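Local coordinates for protein amicyanin (Paracoccus versutus, PDB 1ID2) that probably carries electrons between redox partners as a type I blue copper protein, using a single bound copper ion in a beta-barrel fold, at residues A[8-12]-A[70-74]; A[41-47]-A[77-83]. All coordinates share one frame; numbering follows the deposited sequence.

Interaction 1 (A[8-12]-A[70-74]); sequences SEKPV and GEMMT
Glu9 and Pro11 are the two residues of 8-12 that press most on Glu71 and Met72 of the loop 70-74. In this blue copper (cupredoxin) barrel, 8-12 holds the break in edge strand 4-13. The loop 70-74 leads from strand 68-69 into strand 77-83. Glu9 extends its side chain with CG anti to the backbone N (chi1 -160°), which brings its carboxylate beside that of Glu71. Glu9 OE2 and Glu71 OE2 are 3.2 Å apart, and the two carboxylate planes differ by 56°. Both atoms are acceptors, so the pair is not a hydrogen bond. The like charges would probably raise the pKa of one of them unless solvent or cations screen them. A water bridges the backbones here, donating to Glu9 O at 2.7 Å and accepting from Glu71 N at 3.2 Å. The carbonyl O of Lys10 accepts a bond from Ser8 OG at 2.8 Å, on a lone pair in the carbonyl plane. Pro11 is buried. Its ring lies across the Glu71 side chain at about a right angle, and Pro11 CD is 3.6 Å from Glu71 OE1. Pro11 CG meets Met72 O at 3.3 Å, and Pro11 CB packs on Met73 CG at 4.2 Å.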
loop_
_atom_site.group_PDB
_atom_site.type_symbol
_atom_site.label_atom_id
_atom_site.label_comp_id
_atom_site.label_asym_id
_atom_site.label_seq_id
_atom_site.Cartn_x
_atom_site.Cartn_y
_atom_site.Cartn_z
ATOM N N SER A 8 -7.836 -6.164 -5.323
ATOM C CA SER A 8 -8.586 -5.419 -6.315
ATOM C C SER A 8 -7.609 -4.481 -6.998
ATOM O O SER A 8 -6.802 -3.820 -6.336
ATOM C CB SER A 8 -9.714 -4.630 -5.626
ATOM O OG SER A 8 -10.470 -3.860 -6.543
ATOM N N GLU A 9 -7.520 -4.625 -8.310
ATOM C CA GLU A 9 -6.843 -3.646 -9.144
ATOM C C GLU A 9 -7.357 -2.253 -8.784
ATOM O O GLU A 9 -6.567 -1.330 -8.580
ATOM C CB GLU A 9 -7.109 -3.939 -10.622
ATOM C CG GLU A 9 -6.102 -3.314 -11.576
ATOM C CD GLU A 9 -6.527 -3.420 -13.030
ATOM O OE1 GLU A 9 -5.844 -4.126 -13.800
ATOM O OE2 GLU A 9 -7.540 -2.791 -13.404
ATOM N N LYS A 10 -8.673 -2.147 -8.602
ATOM C CA LYS A 10 -9.366 -0.874 -8.369
ATOM C C LYS A 10 -9.268 -0.479 -6.881
ATOM O O LYS A 10 -9.379 -1.341 -5.995
ATOM C CB LYS A 10 -10.832 -1.031 -8.787
ATOM C CG LYS A 10 -11.692 0.216 -8.701
ATOM C CD LYS A 10 -13.106 -0.107 -9.161
ATOM C CE LYS A 10 -14.111 0.934 -8.707
ATOM N NZ LYS A 10 -15.504 0.475 -8.973
ATOM N N PRO A 11 -9.093 0.832 -6.584
ATOM C CA PRO A 11 -9.399 1.357 -5.236
ATOM C C PRO A 11 -10.843 1.083 -4.788
ATOM O O PRO A 11 -11.776 1.152 -5.599
ATOM C CB PRO A 11 -9.125 2.870 -5.360
ATOM C CG PRO A 11 -8.158 2.975 -6.494
ATOM C CD PRO A 11 -8.597 1.898 -7.473
ATOM N N VAL A 12 -11.005 0.701 -3.520
ATOM C CA VAL A 12 -12.323 0.555 -2.912
ATOM C C VAL A 12 -12.644 1.755 -2.031
ATOM O O VAL A 12 -11.820 2.645 -1.854
ATOM C CB VAL A 12 -12.459 -0.746 -2.064
ATOM C CG1 VAL A 12 -12.131 -1.946 -2.906
ATOM C CG2 VAL A 12 -11.594 -0.693 -0.832
ATOM N N GLY A 70 0.448 0.748 -8.099
ATOM C CA GLY A 70 -0.951 0.617 -7.735
ATOM C C GLY A 70 -1.736 1.724 -8.406
ATOM O O GLY A 70 -1.160 2.736 -8.793
ATOM N N GLU A 71 -3.045 1.560 -8.526
ATOM C CA GLU A 71 -3.900 2.617 -9.063
ATOM C C GLU A 71 -4.028 3.762 -8.061
ATOM O O GLU A 71 -3.873 3.555 -6.851
ATOM C CB GLU A 71 -5.283 2.050 -9.379
ATOM C CG GLU A 71 -5.358 1.319 -10.715
ATOM C CD GLU A 71 -6.783 0.945 -11.109
ATOM O OE1 GLU A 71 -7.701 1.792 -10.998
ATOM O OE2 GLU A 71 -6.984 -0.201 -11.557
ATOM N N MET A 72 -4.242 4.974 -8.575
ATOM C CA MET A 72 -4.403 6.190 -7.748
ATOM C C MET A 72 -5.700 6.208 -6.919
ATOM O O MET A 72 -6.757 5.832 -7.422
ATOM C CB MET A 72 -4.377 7.440 -8.635
ATOM C CG MET A 72 -3.147 7.562 -9.535
ATOM S SD MET A 72 -1.596 7.687 -8.633
ATOM C CE MET A 72 -1.972 9.094 -7.734
ATOM N N MET A 73 -5.580 6.525 -5.629
ATOM C CA MET A 73 -6.728 6.737 -4.742
ATOM C C MET A 73 -6.968 8.226 -4.720
ATOM O O MET A 73 -6.029 9.038 -4.757
ATOM C CB MET A 73 -6.440 6.308 -3.297
ATOM C CG MET A 73 -6.165 4.832 -3.082
ATOM S SD MET A 73 -5.302 4.460 -1.511
ATOM C CE MET A 73 -3.604 4.276 -2.077
ATOM N N THR A 74 -8.236 8.581 -4.802
ATOM C CA THR A 74 -8.659 9.918 -4.484
ATOM C C THR A 74 -9.171 9.846 -3.061
ATOM O O THR A 74 -8.965 8.828 -2.360
ATOM C CB THR A 74 -9.757 10.389 -5.442
ATOM O OG1 THR A 74 -10.903 9.539 -5.330
ATOM C CG2 THR A 74 -9.253 10.329 -6.870
HETATM O O HOH W 1 -3.847 -1.537 -8.925
#

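Interaction 2 (A[41-47]-A[77-83])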
loop_
_atom_site.group_PDB
_atom_site.type_symbol
_atom_site.label_atom_id
_atom_site.label_comp_id
_atom_site.label_asym_id
_atom_site.label_seq_id
_atom_site.Cartn_x
_atom_site.Cartn_y
_atom_site.Cartn_z
ATOM N N GLY A 41 0.808 -13.429 4.665
ATOM C CA GLY A 41 -0.610 -13.701 4.591
ATOM C C GLY A 41 -1.529 -12.576 5.047
ATOM O O GLY A 41 -2.699 -12.580 4.667
ATOM N N GLU A 42 -1.041 -11.615 5.834
ATOM C CA GLU A 42 -1.864 -10.440 6.166
ATOM C C GLU A 42 -1.961 -9.404 5.041
ATOM O O GLU A 42 -1.104 -9.335 4.152
ATOM C CB GLU A 42 -1.365 -9.750 7.436
ATOM C CG GLU A 42 -1.646 -10.511 8.730
ATOM C CD GLU A 42 -1.327 -9.691 9.972
ATOM O OE1 GLU A 42 -0.308 -9.967 10.646
ATOM O OE2 GLU A 42 -2.106 -8.764 10.277
ATOM N N THR A 43 -3.046 -8.635 5.067
ATOM C CA THR A 43 -3.310 -7.588 4.080
ATOM C C THR A 43 -3.127 -6.227 4.760
ATOM O O THR A 43 -3.364 -6.109 5.967
ATOM C CB THR A 43 -4.772 -7.725 3.508
ATOM O OG1 THR A 43 -4.942 -9.030 2.927
ATOM C CG2 THR A 43 -5.058 -6.664 2.435
ATOM N N VAL A 44 -2.503 -5.283 4.053
ATOM C CA VAL A 44 -2.394 -3.905 4.538
ATOM C C VAL A 44 -3.313 -3.079 3.670
ATOM O O VAL A 44 -3.321 -3.256 2.477
ATOM C CB VAL A 44 -0.970 -3.321 4.383
ATOM C CG1 VAL A 44 -0.896 -1.964 5.037
ATOM C CG2 VAL A 44 0.057 -4.247 4.991
ATOM N N TYR A 45 -4.067 -2.164 4.269
ATOM C CA TYR A 45 -4.842 -1.198 3.504
ATOM C C TYR A 45 -4.236 0.178 3.668
ATOM O O TYR A 45 -3.675 0.495 4.714
ATOM C CB TYR A 45 -6.293 -1.163 3.991
ATOM C CG TYR A 45 -7.092 -2.413 3.670
ATOM C CD1 TYR A 45 -6.897 -3.596 4.381
ATOM C CD2 TYR A 45 -8.085 -2.391 2.710
ATOM C CE1 TYR A 45 -7.667 -4.719 4.127
ATOM C CE2 TYR A 45 -8.884 -3.499 2.474
ATOM C CZ TYR A 45 -8.668 -4.655 3.175
ATOM O OH TYR A 45 -9.467 -5.748 2.923
ATOM N N TRP A 46 -4.249 0.941 2.584
ATOM C CA TRP A 46 -3.875 2.344 2.601
ATOM C C TRP A 46 -5.158 3.088 2.352
ATOM O O TRP A 46 -5.999 2.601 1.613
ATOM C CB TRP A 46 -2.890 2.660 1.476
ATOM C CG TRP A 46 -1.504 2.197 1.759
ATOM C CD1 TRP A 46 -0.500 2.918 2.331
ATOM C CD2 TRP A 46 -0.982 0.876 1.529
ATOM N NE1 TRP A 46 0.605 2.128 2.490
ATOM C CE2 TRP A 46 0.338 0.879 2.012
ATOM C CE3 TRP A 46 -1.503 -0.288 0.953
ATOM C CZ2 TRP A 46 1.148 -0.269 1.935
ATOM C CZ3 TRP A 46 -0.698 -1.414 0.881
ATOM C CH2 TRP A 46 0.612 -1.395 1.366
ATOM N N VAL A 47 -5.362 4.191 3.062
ATOM C CA VAL A 47 -6.556 5.025 2.871
ATOM C C VAL A 47 -6.119 6.481 2.706
ATOM O O VAL A 47 -5.430 7.051 3.549
ATOM C CB VAL A 47 -7.532 4.937 4.087
ATOM C CG1 VAL A 47 -8.732 5.845 3.863
ATOM C CG2 VAL A 47 -7.999 3.499 4.297
ATOM N N GLN A 77 -10.603 6.903 -0.686
ATOM C CA GLN A 77 -10.493 5.582 -1.246
ATOM C C GLN A 77 -9.429 4.831 -0.491
ATOM O O GLN A 77 -8.692 5.405 0.327
ATOM C CB GLN A 77 -10.193 5.679 -2.732
ATOM C CG GLN A 77 -11.360 6.291 -3.439
ATOM C CD GLN A 77 -11.242 6.233 -4.932
ATOM O OE1 GLN A 77 -10.209 6.586 -5.505
ATOM N NE2 GLN A 77 -12.327 5.859 -5.584
ATOM N N ALA A 78 -9.504 3.517 -0.591
ATOM C CA ALA A 78 -8.582 2.668 0.110
ATOM C C ALA A 78 -7.982 1.672 -0.897
ATOM O O ALA A 78 -8.463 1.561 -2.025
ATOM C CB ALA A 78 -9.312 1.968 1.240
ATOM N N TYR A 79 -6.878 1.029 -0.532
ATOM C CA TYR A 79 -6.216 0.085 -1.428
ATOM C C TYR A 79 -5.527 -1.005 -0.618
ATOM O O TYR A 79 -4.987 -0.734 0.456
ATOM C CB TYR A 79 -5.211 0.830 -2.304
ATOM C CG TYR A 79 -4.660 0.025 -3.456
ATOM C CD1 TYR A 79 -3.418 -0.582 -3.350
ATOM C CD2 TYR A 79 -5.344 -0.070 -4.668
ATOM C CE1 TYR A 79 -2.860 -1.253 -4.400
ATOM C CE2 TYR A 79 -4.782 -0.753 -5.742
ATOM C CZ TYR A 79 -3.529 -1.333 -5.589
ATOM O OH TYR A 79 -2.891 -1.980 -6.616
ATOM N N ALA A 80 -5.647 -2.249 -1.084
ATOM C CA ALA A 80 -5.206 -3.413 -0.320
ATOM C C ALA A 80 -4.171 -4.217 -1.075
ATOM O O ALA A 80 -4.296 -4.444 -2.281
ATOM C CB ALA A 80 -6.389 -4.306 0.012
ATOM N N ILE A 81 -3.168 -4.666 -0.337
ATOM C CA ILE A 81 -2.163 -5.570 -0.846
ATOM C C ILE A 81 -1.964 -6.623 0.225
ATOM O O ILE A 81 -1.763 -6.290 1.413
ATOM C CB ILE A 81 -0.798 -4.858 -1.125
ATOM C CG1 ILE A 81 -0.968 -3.761 -2.165
ATOM C CG2 ILE A 81 0.209 -5.870 -1.656
ATOM C CD1 ILE A 81 0.319 -3.044 -2.535
ATOM N N THR A 82 -2.030 -7.886 -0.193
ATOM C CA THR A 82 -1.725 -9.015 0.670
ATOM C C THR A 82 -0.275 -9.452 0.467
ATOM O O THR A 82 0.138 -9.731 -0.653
ATOM C CB THR A 82 -2.672 -10.167 0.364
ATOM O OG1 THR A 82 -4.016 -9.724 0.594
ATOM C CG2 THR A 82 -2.364 -11.375 1.236
ATOM N N PHE A 83 0.475 -9.538 1.564
ATOM C CA PHE A 83 1.903 -9.835 1.515
ATOM C C PHE A 83 2.113 -11.277 1.917
ATOM O O PHE A 83 1.895 -11.647 3.063
ATOM C CB PHE A 83 2.691 -8.920 2.465
ATOM C CG PHE A 83 2.863 -7.527 1.946
ATOM C CD1 PHE A 83 1.897 -6.561 2.177
ATOM C CD2 PHE A 83 3.960 -7.194 1.172
ATOM C CE1 PHE A 83 2.029 -5.291 1.627
ATOM C CE2 PHE A 83 4.102 -5.920 0.626
ATOM C CZ PHE A 83 3.140 -4.975 0.848
#
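Thr43 and Thr82 join hydroxyls across two antiparallel strands, 43-47 and 77-83, neighbours in the larger sheet of the cupredoxin beta barrel. Thr43 OG1 and Thr82 OG1 are 2.6 Å apart, and either may donate. Both hydroxyls lie beside their own backbone N, with chi1 -58° in Thr43, and this turns them toward each other. On the same face, Ala80 CB sits over one face of the Tyr45 ring in a CH-pi contact, 3.8 Å from the ring centroid. Val47 CG2 meets Ala78 CB further along. The other face carries Val44, Trp46, Tyr79 and Ile81. There the end of the Trp46 side chain leans over strand 77-83, and Trp46 CZ3 meets Ile81 CG1 at 3.9 Å. The rings of Trp46 and Phe83 meet at their edges, with Trp46 CH2 4.2 Å from Phe83 CE1. Paired backbone bonds set this register: Val44 with Ile81 and Trp46 with Tyr79 bond in both directions. Toward Gly41 the ladder goes on: Phe83 N donates to Glu42 O and Gly41 N to Phe83 O. Further out, Val103 of strand 100-105 packs on Val44, Trp46 and Phe83, placing these side chains in the barrel core. The Tyr91 ring meets the Trp46 ring edge-to-face.

In the fold
Interactions 1 and 2 are neighbours through the larger sheet, with centres 10 Å apart. Of interaction 1 only 8-12 belongs to a strand of it, 4-13. Strand 77-83 is shared ground: it pairs with 43-47 in interaction 2 and with strand 4-13 on its other side. Val12 O lies 2.8 Å from Ala78 N, a probable hydrogen bond. Tyr79 also joins the two contacts, with Tyr79 OH 3.4 Å from Gly70 CA and Tyr79 CE2 3.4 Å from Glu9 O. Copper is bound by His54, Cys93, His96 and Met99. Loop 70-74 is the nearer: the Met72 side chain is about 6 Å from the metal, that of Trp46 about 10 Å. The backbone of Met73 hydrogen-bonds to that of the copper ligand His54.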